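PDB 6PTR: beta sliding clamp from Bartonella birtlesii LL-WM9, which probably encircles DNA as a ring-shaped head-to-tail homodimer and tethers DNA polymerases and other proteins to it, so that replication is processive. Local coordinates for residues F18-G23 against L82-R87; R181-T185 against F256-Q260; G206-P210 against K250-F256. The contacts are given in a common frame with arbitrary orientation. Residue numbers count along the deposited sequence, not the author numbering.

Following the chain from the N terminus, interaction 1 comes first. It pairs helix 15-26 with helix 79-88 and closes a loop of 58 residues, about half of them in strands, within the N-terminal domain. It ends before the other two begin; its centre lies about 38 Å from that of interaction 2 and about 32 Å from that of interaction 3. Both of these belong to the central domain. Interaction 2 opens at strand 179-185 and closes at 256-260; interaction 3 (206-210 with 250-256) is nested inside that loop. The pair share F256, their centres are about 11 Å apart, and together they lay the segment after strand 245-250 against one sheet, from its edge strand 207-210 to strand 179-185.

Interaction 1 (F18-G23 against L82-R87); sequences FFKSLG and LYDIVR
Two antiparallel helices form this contact, the helical pair of the N-terminal domain; in sliding rings of this family such helices line the inner, DNA-facing surface. Segments 18-23 and 82-87 are alpha-helical, with i to i+4 bonds such as G23 N to F19 O (2.8 Å) and V86 N to L82 O (3.0 Å). Their local axes approach to 9.9 Å at a signed crossing angle of -151°. F19 is in register with V86 (CA-CA 6.2 Å) and L22 with Y83 (CA-CA 6.7 Å).

Every side chain that meets the other helix has chi1 near t. L22 (chi2 55°) puts CD2 3.6 Å from L82 CG and also 3.6 Å from Y83 CA. V86 offers CG1 to F19 CD1 (3.7 Å) and CG2 to F18 CE2 (3.9 Å), the latter at the edge of the F18 ring, where L82 CD2 also lies, 4.0 Å from F18 CZ. F18 continues into the sheets behind, touching F65, L97 and L52.

Toward the more open side, the rings of F19 (chi2 58°) and Y83 (chi2 75°) are nearly parallel, planes at 17° and centroids 4.7 Å apart, yet slid until they barely overlap; F19 CE1 sits over the Y83 face, 3.2 Å from Y83 CE1. Outside the two segments, H26 stacks on Y83 and R15 makes a cation-pi contact with F19. F19 CE1 also reaches R87 CA at 3.4 Å, and G23 CA approaches Y83 CE1 at 3.5 Å. Water 1 bridges the helices, 3.0 Å from F19 O and 3.1 Å from Y83 OH.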
ATOM      1  N   PHE C  18     -17.919  19.320   0.143  1.00 23.21           N
ATOM      2  CA  PHE C  18     -18.652  18.090  -0.136  1.00 22.08           C
ATOM      3  C   PHE C  18     -17.755  16.864  -0.011  1.00 22.73           C
ATOM      4  O   PHE C  18     -18.175  15.822   0.511  1.00 22.57           O
ATOM      5  CB  PHE C  18     -19.256  18.147  -1.539  1.00 22.24           C
ATOM      6  CG  PHE C  18     -20.199  17.008  -1.837  1.00 22.44           C
ATOM      7  CD1 PHE C  18     -21.439  16.953  -1.225  1.00 25.49           C
ATOM      8  CD2 PHE C  18     -19.863  16.018  -2.739  1.00 30.91           C
ATOM      9  CE1 PHE C  18     -22.314  15.910  -1.478  1.00 23.87           C
ATOM     10  CE2 PHE C  18     -20.748  14.970  -2.996  1.00 35.89           C
ATOM     11  CZ  PHE C  18     -21.978  14.927  -2.349  1.00 26.80           C
ATOM     12  N   PHE C  19     -16.521  16.976  -0.501  1.00 24.04           N
ATOM     13  CA  PHE C  19     -15.564  15.872  -0.433  1.00 23.32           C
ATOM     14  C   PHE C  19     -15.244  15.518   1.012  1.00 28.72           C
ATOM     15  O   PHE C  19     -15.200  14.337   1.379  1.00 24.69           O
ATOM     16  CB  PHE C  19     -14.300  16.278  -1.179  1.00 26.25           C
ATOM     17  CG  PHE C  19     -13.294  15.169  -1.332  1.00 28.66           C
ATOM     18  CD1 PHE C  19     -13.644  13.984  -1.964  1.00 32.24           C
ATOM     19  CD2 PHE C  19     -12.009  15.324  -0.862  1.00 32.34           C
ATOM     20  CE1 PHE C  19     -12.709  12.960  -2.122  1.00 32.85           C
ATOM     21  CE2 PHE C  19     -11.069  14.308  -1.012  1.00 31.93           C
ATOM     22  CZ  PHE C  19     -11.428  13.126  -1.642  1.00 28.18           C
ATOM     23  N   LYS C  20     -15.014  16.539   1.845  1.00 22.86           N
ATOM     24  CA  LYS C  20     -14.727  16.299   3.254  1.00 26.13           C
ATOM     25  C   LYS C  20     -15.887  15.595   3.939  1.00 22.51           C
ATOM     26  O   LYS C  20     -15.684  14.619   4.670  1.00 25.81           O
ATOM     27  CB  LYS C  20     -14.412  17.615   3.966  1.00 32.05           C
ATOM     28  CG  LYS C  20     -13.969  17.401   5.409  1.00 41.07           C
ATOM     29  CD  LYS C  20     -13.456  18.680   6.055  1.00 51.17           C
ATOM     30  CE  LYS C  20     -12.859  18.403   7.434  1.00 55.63           C
ATOM     31  NZ  LYS C  20     -11.537  17.713   7.365  1.00 59.17           N
ATOM     32  N   SER C  21     -17.116  16.067   3.706  1.00 24.68           N
ATOM     33  CA  SER C  21     -18.272  15.461   4.358  1.00 26.05           C
ATOM     34  C   SER C  21     -18.507  14.047   3.846  1.00 24.50           C
ATOM     35  O   SER C  21     -18.720  13.117   4.638  1.00 25.84           O
ATOM     36  CB  SER C  21     -19.519  16.330   4.150  1.00 23.70           C
ATOM     37  OG  SER C  21     -19.328  17.639   4.685  1.00 27.72           O
ATOM     38  N   LEU C  22     -18.442  13.859   2.523  1.00 23.30           N
ATOM     39  CA  LEU C  22     -18.579  12.527   1.949  1.00 23.16           C
ATOM     40  C   LEU C  22     -17.516  11.583   2.493  1.00 24.33           C
ATOM     41  O   LEU C  22     -17.791  10.404   2.724  1.00 28.35           O
ATOM     42  CB  LEU C  22     -18.483  12.599   0.423  1.00 23.00           C
ATOM     43  CG  LEU C  22     -18.858  11.367  -0.392  1.00 31.75           C
ATOM     44  CD1 LEU C  22     -20.263  10.877  -0.048  1.00 27.15           C
ATOM     45  CD2 LEU C  22     -18.739  11.690  -1.877  1.00 33.04           C
ATOM     46  N   GLY C  23     -16.290  12.077   2.687  1.00 23.14           N
ATOM     47  CA  GLY C  23     -15.249  11.230   3.226  1.00 24.99           C
ATOM     48  C   GLY C  23     -15.589  10.712   4.605  1.00 25.39           C
ATOM     49  O   GLY C  23     -15.212   9.592   4.964  1.00 35.11           O
ATOM     50  N   LEU C  82     -19.339   7.725  -5.983  1.00 19.45           N
ATOM     51  CA  LEU C  82     -19.461   9.167  -5.808  1.00 20.68           C
ATOM     52  C   LEU C  82     -18.193   9.743  -5.203  1.00 23.06           C
ATOM     53  O   LEU C  82     -17.706  10.781  -5.653  1.00 19.69           O
ATOM     54  CB  LEU C  82     -20.654   9.499  -4.930  1.00 15.73           C
ATOM     55  CG  LEU C  82     -20.891  10.982  -4.683  1.00 19.94           C
ATOM     56  CD1 LEU C  82     -21.148  11.740  -6.001  1.00 21.10           C
ATOM     57  CD2 LEU C  82     -22.061  11.146  -3.728  1.00 19.27           C
ATOM     58  N   TYR C  83     -17.637   9.071  -4.185  1.00 20.39           N
ATOM     59  CA  TYR C  83     -16.389   9.542  -3.581  1.00 21.14           C
ATOM     60  C   TYR C  83     -15.260   9.597  -4.607  1.00 24.02           C
ATOM     61  O   TYR C  83     -14.518  10.585  -4.682  1.00 25.09           O
ATOM     62  CB  TYR C  83     -15.987   8.640  -2.406  1.00 22.33           C
ATOM     63  CG  TYR C  83     -14.822   9.202  -1.617  1.00 23.05           C
ATOM     64  CD1 TYR C  83     -15.011  10.274  -0.764  1.00 25.81           C
ATOM     65  CD2 TYR C  83     -13.537   8.676  -1.746  1.00 34.32           C
ATOM     66  CE1 TYR C  83     -13.961  10.809  -0.038  1.00 32.84           C
ATOM     67  CE2 TYR C  83     -12.466   9.204  -1.017  1.00 35.89           C
ATOM     68  CZ  TYR C  83     -12.697  10.274  -0.160  1.00 38.73           C
ATOM     69  OH  TYR C  83     -11.663  10.835   0.572  1.00 48.05           O
ATOM     70  N   ASP C  84     -15.102   8.533  -5.404  1.00 20.23           N
ATOM     71  CA  ASP C  84     -14.020   8.520  -6.382  1.00 23.78           C
ATOM     72  C   ASP C  84     -14.199   9.625  -7.415  1.00 26.08           C
ATOM     73  O   ASP C  84     -13.209  10.213  -7.874  1.00 28.73           O
ATOM     74  CB  ASP C  84     -13.934   7.150  -7.054  1.00 27.17           C
ATOM     75  CG  ASP C  84     -13.447   6.060  -6.108  1.00 48.91           C
ATOM     76  OD1 ASP C  84     -12.772   6.380  -5.107  1.00 54.85           O
ATOM     77  OD2 ASP C  84     -13.735   4.874  -6.369  1.00 58.50           O
ATOM     78  N   ILE C  85     -15.442   9.932  -7.792  1.00 20.89           N
ATOM     79  CA  ILE C  85     -15.683  11.018  -8.740  1.00 23.12           C
ATOM     80  C   ILE C  85     -15.287  12.359  -8.127  1.00 26.36           C
ATOM     81  O   ILE C  85     -14.493  13.117  -8.703  1.00 27.35           O
ATOM     82  CB  ILE C  85     -17.155  11.018  -9.196  1.00 23.01           C
ATOM     83  CG1 ILE C  85     -17.420   9.834 -10.129  1.00 23.16           C
ATOM     84  CG2 ILE C  85     -17.529  12.365  -9.839  1.00 25.22           C
ATOM     85  CD1 ILE C  85     -18.919   9.575 -10.331  1.00 28.43           C
ATOM     86  N   VAL C  86     -15.804  12.652  -6.932  1.00 22.34           N
ATOM     87  CA  VAL C  86     -15.526  13.941  -6.301  1.00 22.14           C
ATOM     88  C   VAL C  86     -14.032  14.104  -6.019  1.00 24.18           C
ATOM     89  O   VAL C  86     -13.473  15.208  -6.152  1.00 24.60           O
ATOM     90  CB  VAL C  86     -16.382  14.078  -5.025  1.00 19.01           C
ATOM     91  CG1 VAL C  86     -16.120  15.451  -4.327  1.00 22.68           C
ATOM     92  CG2 VAL C  86     -17.866  13.970  -5.373  1.00 19.29           C
ATOM     93  N   ARG C  87     -13.351  13.016  -5.662  1.00 24.67           N
ATOM     94  CA  ARG C  87     -11.902  13.086  -5.460  1.00 24.81           C
ATOM     95  C   ARG C  87     -11.172  13.665  -6.666  1.00 28.03           C
ATOM     96  O   ARG C  87     -10.155  14.347  -6.507  1.00 28.57           O
ATOM     97  CB  ARG C  87     -11.345  11.701  -5.140  1.00 26.97           C
ATOM     98  CG  ARG C  87      -9.830  11.678  -4.900  1.00 32.45           C
ATOM     99  CD  ARG C  87      -9.367  10.244  -4.749  1.00 45.45           C
ATOM    100  NE  ARG C  87     -10.116   9.393  -5.668  1.00 54.69           N
ATOM    101  CZ  ARG C  87      -9.667   8.946  -6.837  1.00 56.00           C
ATOM    102  NH1 ARG C  87      -8.428   9.231  -7.260  1.00 41.84           N
ATOM    103  NH2 ARG C  87     -10.469   8.193  -7.579  1.00 59.79           N
TER
HETATM  104  O   HOH W   1     -12.526  13.348   2.190  1.00 31.72           O

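Interaction 2 (R181-T185 against F256-Q260); sequences RLVAT and FPDYQ
The Y259 ring is engaged in two ways at once: V183 CG2 lies over its face, 3.8 Å from the centroid and 19° off the normal (CH-pi), while R181 NH1 donates to Y259 OH at its rim (3.1 Å, 170°). R181, V183 and T185 are alternate residues of an extended strand, so all three CA-CB bonds point toward 256-260, which runs at 104° to it; the closest CA pair is V183-Y259, 8.2 Å. Y259 takes chi1 p (67°) just after an inverse gamma turn centred on D258 (phi/psi -78/73). F256 (chi1 -160°) brings CE2 to 3.9 Å from V183 CG1 and CZ to 4.0 Å from T185 CG2. This is one wall of the griselimycin site: T185, P257 and D258 pack on the bound peptide, and D258 hydrogen-bonds it through its backbone. In this family the pocket, between central and C-terminal domains, also receives polymerase motifs. R181 NE forms a salt bridge with D194; Y259 OH also bonds H171 NE2.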
ATOM      1  N   ARG C 181     -15.008   3.869  32.865  1.00 22.53           N
ATOM      2  CA  ARG C 181     -13.928   2.966  32.505  1.00 20.65           C
ATOM      3  C   ARG C 181     -14.209   2.334  31.157  1.00 19.46           C
ATOM      4  O   ARG C 181     -15.360   2.037  30.818  1.00 20.90           O
ATOM      5  CB  ARG C 181     -13.740   1.868  33.580  1.00 21.82           C
ATOM      6  CG  ARG C 181     -12.712   0.803  33.233  1.00 18.98           C
ATOM      7  CD  ARG C 181     -12.544  -0.124  34.460  1.00 21.48           C
ATOM      8  NE  ARG C 181     -11.771   0.487  35.552  1.00 21.98           N
ATOM      9  CZ  ARG C 181     -11.604  -0.069  36.746  1.00 28.09           C
ATOM     10  NH1 ARG C 181     -12.180  -1.239  37.022  1.00 28.59           N
ATOM     11  NH2 ARG C 181     -10.870   0.541  37.670  1.00 30.57           N
ATOM     12  N   LEU C 182     -13.153   2.144  30.381  1.00 21.61           N
ATOM     13  CA  LEU C 182     -13.201   1.369  29.154  1.00 18.95           C
ATOM     14  C   LEU C 182     -12.206   0.241  29.289  1.00 18.76           C
ATOM     15  O   LEU C 182     -11.074   0.485  29.709  1.00 17.75           O
ATOM     16  CB  LEU C 182     -12.827   2.196  27.918  1.00 17.42           C
ATOM     17  CG  LEU C 182     -13.842   3.223  27.408  1.00 19.29           C
ATOM     18  CD1 LEU C 182     -14.061   4.327  28.398  1.00 22.15           C
ATOM     19  CD2 LEU C 182     -13.328   3.789  26.091  1.00 19.17           C
ATOM     20  N   VAL C 183     -12.640  -0.974  28.938  1.00 18.22           N
ATOM     21  CA  VAL C 183     -11.792  -2.166  28.921  1.00 14.89           C
ATOM     22  C   VAL C 183     -11.928  -2.845  27.568  1.00 16.49           C
ATOM     23  O   VAL C 183     -13.036  -2.997  27.030  1.00 18.06           O
ATOM     24  CB  VAL C 183     -12.141  -3.147  30.061  1.00 15.12           C
ATOM     25  CG1 VAL C 183     -11.354  -4.472  29.889  1.00 16.09           C
ATOM     26  CG2 VAL C 183     -11.821  -2.533  31.423  1.00 17.70           C
ATOM     27  N   ALA C 184     -10.797  -3.300  27.023  1.00 17.70           N
ATOM     28  CA  ALA C 184     -10.821  -4.146  25.844  1.00 15.05           C
ATOM     29  C   ALA C 184      -9.840  -5.289  26.045  1.00 16.76           C
ATOM     30  O   ALA C 184      -8.785  -5.126  26.661  1.00 17.05           O
ATOM     31  CB  ALA C 184     -10.433  -3.379  24.559  1.00 18.12           C
ATOM     32  N   THR C 185     -10.183  -6.432  25.486  1.00 16.49           N
ATOM     33  CA  THR C 185      -9.274  -7.561  25.562  1.00 17.14           C
ATOM     34  C   THR C 185      -9.548  -8.493  24.397  1.00 19.71           C
ATOM     35  O   THR C 185     -10.653  -8.541  23.851  1.00 19.73           O
ATOM     36  CB  THR C 185      -9.432  -8.285  26.898  1.00 16.56           C
ATOM     37  OG1 THR C 185      -8.462  -9.345  26.990  1.00 17.25           O
ATOM     38  CG2 THR C 185     -10.814  -8.891  26.999  1.00 18.23           C
ATOM     39  N   PHE C 256     -20.068  -8.949  28.966  1.00 19.42           N
ATOM     40  CA  PHE C 256     -18.605  -8.898  28.983  1.00 20.35           C
ATOM     41  C   PHE C 256     -18.056  -9.706  30.165  1.00 22.01           C
ATOM     42  O   PHE C 256     -18.680  -9.767  31.228  1.00 18.87           O
ATOM     43  CB  PHE C 256     -18.150  -7.438  29.066  1.00 18.61           C
ATOM     44  CG  PHE C 256     -16.740  -7.204  28.618  1.00 15.88           C
ATOM     45  CD1 PHE C 256     -16.432  -7.190  27.268  1.00 15.67           C
ATOM     46  CD2 PHE C 256     -15.713  -7.006  29.544  1.00 17.45           C
ATOM     47  CE1 PHE C 256     -15.128  -6.974  26.828  1.00 17.82           C
ATOM     48  CE2 PHE C 256     -14.409  -6.770  29.114  1.00 17.26           C
ATOM     49  CZ  PHE C 256     -14.124  -6.755  27.735  1.00 16.96           C
ATOM     50  N   PRO C 257     -16.892 -10.353  30.008  1.00 17.34           N
ATOM     51  CA  PRO C 257     -16.347 -11.156  31.115  1.00 16.90           C
ATOM     52  C   PRO C 257     -15.992 -10.325  32.340  1.00 17.92           C
ATOM     53  O   PRO C 257     -15.860  -9.101  32.291  1.00 19.44           O
ATOM     54  CB  PRO C 257     -15.084 -11.810  30.520  1.00 16.67           C
ATOM     55  CG  PRO C 257     -15.310 -11.790  29.021  1.00 21.99           C
ATOM     56  CD  PRO C 257     -16.144 -10.542  28.747  1.00 20.33           C
ATOM     57  N   ASP C 258     -15.832 -11.041  33.455  1.00 19.12           N
ATOM     58  CA  ASP C 258     -15.459 -10.465  34.750  1.00 18.28           C
ATOM     59  C   ASP C 258     -13.957 -10.182  34.711  1.00 17.69           C
ATOM     60  O   ASP C 258     -13.132 -10.863  35.324  1.00 18.87           O
ATOM     61  CB  ASP C 258     -15.864 -11.423  35.861  1.00 20.42           C
ATOM     62  CG  ASP C 258     -15.617 -10.873  37.255  1.00 26.94           C
ATOM     63  OD1 ASP C 258     -15.214  -9.704  37.394  1.00 25.90           O
ATOM     64  OD2 ASP C 258     -15.838 -11.645  38.207  1.00 29.38           O
ATOM     65  N   TYR C 259     -13.613  -9.136  33.945  1.00 16.97           N
ATOM     66  CA  TYR C 259     -12.224  -8.848  33.601  1.00 20.13           C
ATOM     67  C   TYR C 259     -11.378  -8.486  34.812  1.00 21.19           C
ATOM     68  O   TYR C 259     -10.156  -8.623  34.752  1.00 20.10           O
ATOM     69  CB  TYR C 259     -12.147  -7.708  32.567  1.00 18.75           C
ATOM     70  CG  TYR C 259     -12.619  -6.412  33.175  1.00 17.89           C
ATOM     71  CD1 TYR C 259     -11.728  -5.586  33.865  1.00 19.32           C
ATOM     72  CD2 TYR C 259     -13.961  -6.055  33.142  1.00 17.27           C
ATOM     73  CE1 TYR C 259     -12.158  -4.435  34.491  1.00 17.90           C
ATOM     74  CE2 TYR C 259     -14.404  -4.885  33.774  1.00 20.76           C
ATOM     75  CZ  TYR C 259     -13.499  -4.098  34.443  1.00 22.74           C
ATOM     76  OH  TYR C 259     -13.898  -2.960  35.091  1.00 23.41           O
ATOM     77  N   GLN C 260     -11.981  -8.000  35.904  1.00 18.20           N
ATOM     78  CA  GLN C 260     -11.181  -7.653  37.075  1.00 19.64           C
ATOM     79  C   GLN C 260     -10.455  -8.869  37.629  1.00 21.25           C
ATOM     80  O   GLN C 260      -9.414  -8.718  38.268  1.00 22.31           O
ATOM     81  CB  GLN C 260     -12.055  -7.007  38.154  1.00 20.23           C
ATOM     82  CG  GLN C 260     -12.592  -5.660  37.691  1.00 21.55           C
ATOM     83  CD  GLN C 260     -13.496  -4.995  38.711  1.00 27.63           C
ATOM     84  OE1 GLN C 260     -13.488  -5.348  39.887  1.00 28.28           O
ATOM     85  NE2 GLN C 260     -14.272  -4.020  38.263  1.00 31.90           N
TER

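Interaction 3 (G206-P210 against K250-F256); sequences GVIIP and KLVDGTF
At the edge of the central domain's sheet, segment 250-256, which leaves strand 245-250 as a loop and starts the connection toward the C-terminal domain, lies along strand 207-210, outermost within this chain in its eight-stranded sheet. The two run locally antiparallel, as the register demonstrates: the CA of I208 lies nearest that of V252 (5.3 Å), and I209 CA nearest L251 CA (5.4 Å). One direct backbone hydrogen bond joins them, V252 N to I208 O (3.0 Å, 172°). The return bond is replaced by water 3, which accepts from I208 N (3.0 Å) and donates to V252 O (2.6 Å). An inverse gamma turn (phi/psi -89/86) turns the chain at D253, with a weak bond from G254 N to V252 O (3.1 Å), after which it still passes I208 CD1.

I208 (chi1 m, chi2 t) is the most heavily covered residue: its CG2 lies 3.6 Å from V252 CB, and its CD1 4.0 Å from F256 CB. L251 (chi1 m, chi2 t) brings CD1 to 3.7 Å from V207 CG1. P210 CG sits 3.1 Å from K250 O and 3.9 Å from V252 CG2.

On its other side strand 207-210 pairs with strand 167-173, while P210 is the N-cap of helix 211-221; L251 still bonds T236 beside strand 237-242, and F256 reaches strand 179-185.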
ATOM      1  N   GLY C 206     -23.548  -0.881  31.843  1.00 26.83           N
ATOM      2  CA  GLY C 206     -22.312  -1.296  31.196  1.00 23.20           C
ATOM      3  C   GLY C 206     -22.648  -1.867  29.832  1.00 24.93           C
ATOM      4  O   GLY C 206     -23.479  -2.778  29.716  1.00 23.10           O
ATOM      5  N   VAL C 207     -22.009  -1.332  28.788  1.00 19.85           N
ATOM      6  CA  VAL C 207     -22.315  -1.724  27.416  1.00 20.87           C
ATOM      7  C   VAL C 207     -21.040  -2.024  26.639  1.00 18.38           C
ATOM      8  O   VAL C 207     -19.943  -1.559  26.964  1.00 19.84           O
ATOM      9  CB  VAL C 207     -23.131  -0.642  26.673  1.00 20.41           C
ATOM     10  CG1 VAL C 207     -24.405  -0.288  27.458  1.00 23.76           C
ATOM     11  CG2 VAL C 207     -22.275   0.605  26.438  1.00 20.09           C
ATOM     12  N   ILE C 208     -21.206  -2.794  25.573  1.00 16.38           N
ATOM     13  CA  ILE C 208     -20.089  -3.204  24.716  1.00 15.60           C
ATOM     14  C   ILE C 208     -20.239  -2.463  23.395  1.00 21.17           C
ATOM     15  O   ILE C 208     -21.169  -2.733  22.628  1.00 18.44           O
ATOM     16  CB  ILE C 208     -20.062  -4.718  24.498  1.00 16.96           C
ATOM     17  CG1 ILE C 208     -19.941  -5.448  25.836  1.00 18.11           C
ATOM     18  CG2 ILE C 208     -18.888  -5.107  23.562  1.00 18.93           C
ATOM     19  CD1 ILE C 208     -20.182  -6.960  25.691  1.00 20.03           C
ATOM     20  N   ILE C 209     -19.339  -1.518  23.135  1.00 15.55           N
ATOM     21  CA  ILE C 209     -19.382  -0.765  21.882  1.00 17.29           C
ATOM     22  C   ILE C 209     -18.700  -1.589  20.799  1.00 20.06           C
ATOM     23  O   ILE C 209     -17.537  -1.977  20.979  1.00 18.06           O
ATOM     24  CB  ILE C 209     -18.679   0.586  22.034  1.00 21.08           C
ATOM     25  CG1 ILE C 209     -19.231   1.334  23.243  1.00 21.33           C
ATOM     26  CG2 ILE C 209     -18.766   1.357  20.705  1.00 20.63           C
ATOM     27  CD1 ILE C 209     -18.340   2.518  23.694  1.00 21.30           C
ATOM     28  N   PRO C 210     -19.358  -1.883  19.676  1.00 18.02           N
ATOM     29  CA  PRO C 210     -18.738  -2.750  18.655  1.00 19.51           C
ATOM     30  C   PRO C 210     -17.459  -2.170  18.063  1.00 16.80           C
ATOM     31  O   PRO C 210     -17.301  -0.950  17.922  1.00 20.47           O
ATOM     32  CB  PRO C 210     -19.826  -2.873  17.577  1.00 22.17           C
ATOM     33  CG  PRO C 210     -21.103  -2.498  18.288  1.00 20.89           C
ATOM     34  CD  PRO C 210     -20.729  -1.486  19.317  1.00 20.15           C
ATOM     35  N   LYS C 250     -25.634  -0.027  17.050  1.00 19.88           N
ATOM     36  CA  LYS C 250     -26.096  -1.077  17.946  1.00 20.21           C
ATOM     37  C   LYS C 250     -24.998  -1.378  18.954  1.00 20.69           C
ATOM     38  O   LYS C 250     -23.823  -1.100  18.730  1.00 22.56           O
ATOM     39  CB  LYS C 250     -26.464  -2.336  17.164  1.00 21.06           C
ATOM     40  CG  LYS C 250     -27.751  -2.162  16.381  1.00 27.80           C
ATOM     41  CD  LYS C 250     -28.079  -3.356  15.507  1.00 31.82           C
ATOM     42  CE  LYS C 250     -29.229  -3.009  14.581  1.00 36.38           C
ATOM     43  NZ  LYS C 250     -29.513  -4.093  13.604  1.00 51.31           N
ATOM     44  N   LEU C 251     -25.399  -1.919  20.094  1.00 23.51           N
ATOM     45  CA  LEU C 251     -24.449  -2.412  21.078  1.00 18.77           C
ATOM     46  C   LEU C 251     -24.343  -3.916  20.910  1.00 23.29           C
ATOM     47  O   LEU C 251     -25.254  -4.558  20.389  1.00 23.80           O
ATOM     48  CB  LEU C 251     -24.894  -2.047  22.497  1.00 21.36           C
ATOM     49  CG  LEU C 251     -24.826  -0.530  22.744  1.00 26.27           C
ATOM     50  CD1 LEU C 251     -25.598  -0.124  23.995  1.00 27.79           C
ATOM     51  CD2 LEU C 251     -23.367  -0.066  22.847  1.00 25.02           C
ATOM     52  N   VAL C 252     -23.213  -4.477  21.327  1.00 19.03           N
ATOM     53  CA  VAL C 252     -23.062  -5.929  21.244  1.00 19.13           C
ATOM     54  C   VAL C 252     -23.984  -6.582  22.259  1.00 21.54           C
ATOM     55  O   VAL C 252     -23.954  -6.239  23.447  1.00 26.06           O
ATOM     56  CB  VAL C 252     -21.601  -6.329  21.482  1.00 21.03           C
ATOM     57  CG1 VAL C 252     -21.458  -7.859  21.449  1.00 23.05           C
ATOM     58  CG2 VAL C 252     -20.696  -5.677  20.463  1.00 20.56           C
ATOM     59  N   ASP C 253     -24.782  -7.549  21.805  1.00 23.53           N
ATOM     60  CA  ASP C 253     -25.778  -8.217  22.645  1.00 27.40           C
ATOM     61  C   ASP C 253     -25.101  -9.404  23.313  1.00 26.83           C
ATOM     62  O   ASP C 253     -25.170 -10.540  22.840  1.00 33.15           O
ATOM     63  CB  ASP C 253     -26.985  -8.646  21.813  1.00 28.80           C
ATOM     64  CG  ASP C 253     -28.072  -9.293  22.649  1.00 42.22           C
ATOM     65  OD1 ASP C 253     -27.916  -9.366  23.883  1.00 44.90           O
ATOM     66  OD2 ASP C 253     -29.089  -9.725  22.066  1.00 50.75           O
ATOM     67  N   GLY C 254     -24.459  -9.135  24.442  1.00 27.51           N
ATOM     68  CA  GLY C 254     -23.780 -10.166  25.206  1.00 27.92           C
ATOM     69  C   GLY C 254     -23.331  -9.588  26.529  1.00 28.94           C
ATOM     70  O   GLY C 254     -23.526  -8.405  26.817  1.00 32.11           O
ATOM     71  N   THR C 255     -22.733 -10.440  27.345  1.00 23.61           N
ATOM     72  CA  THR C 255     -22.232 -10.026  28.651  1.00 23.04           C
ATOM     73  C   THR C 255     -20.706 -10.073  28.639  1.00 24.30           C
ATOM     74  O   THR C 255     -20.124 -11.122  28.363  1.00 25.00           O
ATOM     75  CB  THR C 255     -22.790 -10.923  29.750  1.00 29.36           C
ATOM     76  OG1 THR C 255     -24.221 -10.829  29.740  1.00 34.51           O
ATOM     77  CG2 THR C 255     -22.273 -10.473  31.099  1.00 34.97           C
ATOM     78  N   PHE C 256     -20.068  -8.949  28.966  1.00 19.42           N
ATOM     79  CA  PHE C 256     -18.605  -8.898  28.983  1.00 20.35           C
ATOM     80  C   PHE C 256     -18.056  -9.706  30.165  1.00 22.01           C
ATOM     81  O   PHE C 256     -18.680  -9.767  31.228  1.00 18.87           O
ATOM     82  CB  PHE C 256     -18.150  -7.438  29.066  1.00 18.61           C
ATOM     83  CG  PHE C 256     -16.740  -7.204  28.618  1.00 15.88           C
ATOM     84  CD1 PHE C 256     -16.432  -7.190  27.268  1.00 15.67           C
ATOM     85  CD2 PHE C 256     -15.713  -7.006  29.544  1.00 17.45           C
ATOM     86  CE1 PHE C 256     -15.128  -6.974  26.828  1.00 17.82           C
ATOM     87  CE2 PHE C 256     -14.409  -6.770  29.114  1.00 17.26           C
ATOM     88  CZ  PHE C 256     -14.124  -6.755  27.735  1.00 16.96           C
TER
HETATM   89  O   HOH W   2     -23.292  -5.524  27.883  1.00 40.23           O
HETATM   90  O   HOH W   3     -23.766  -4.359  25.305  1.00 19.51           O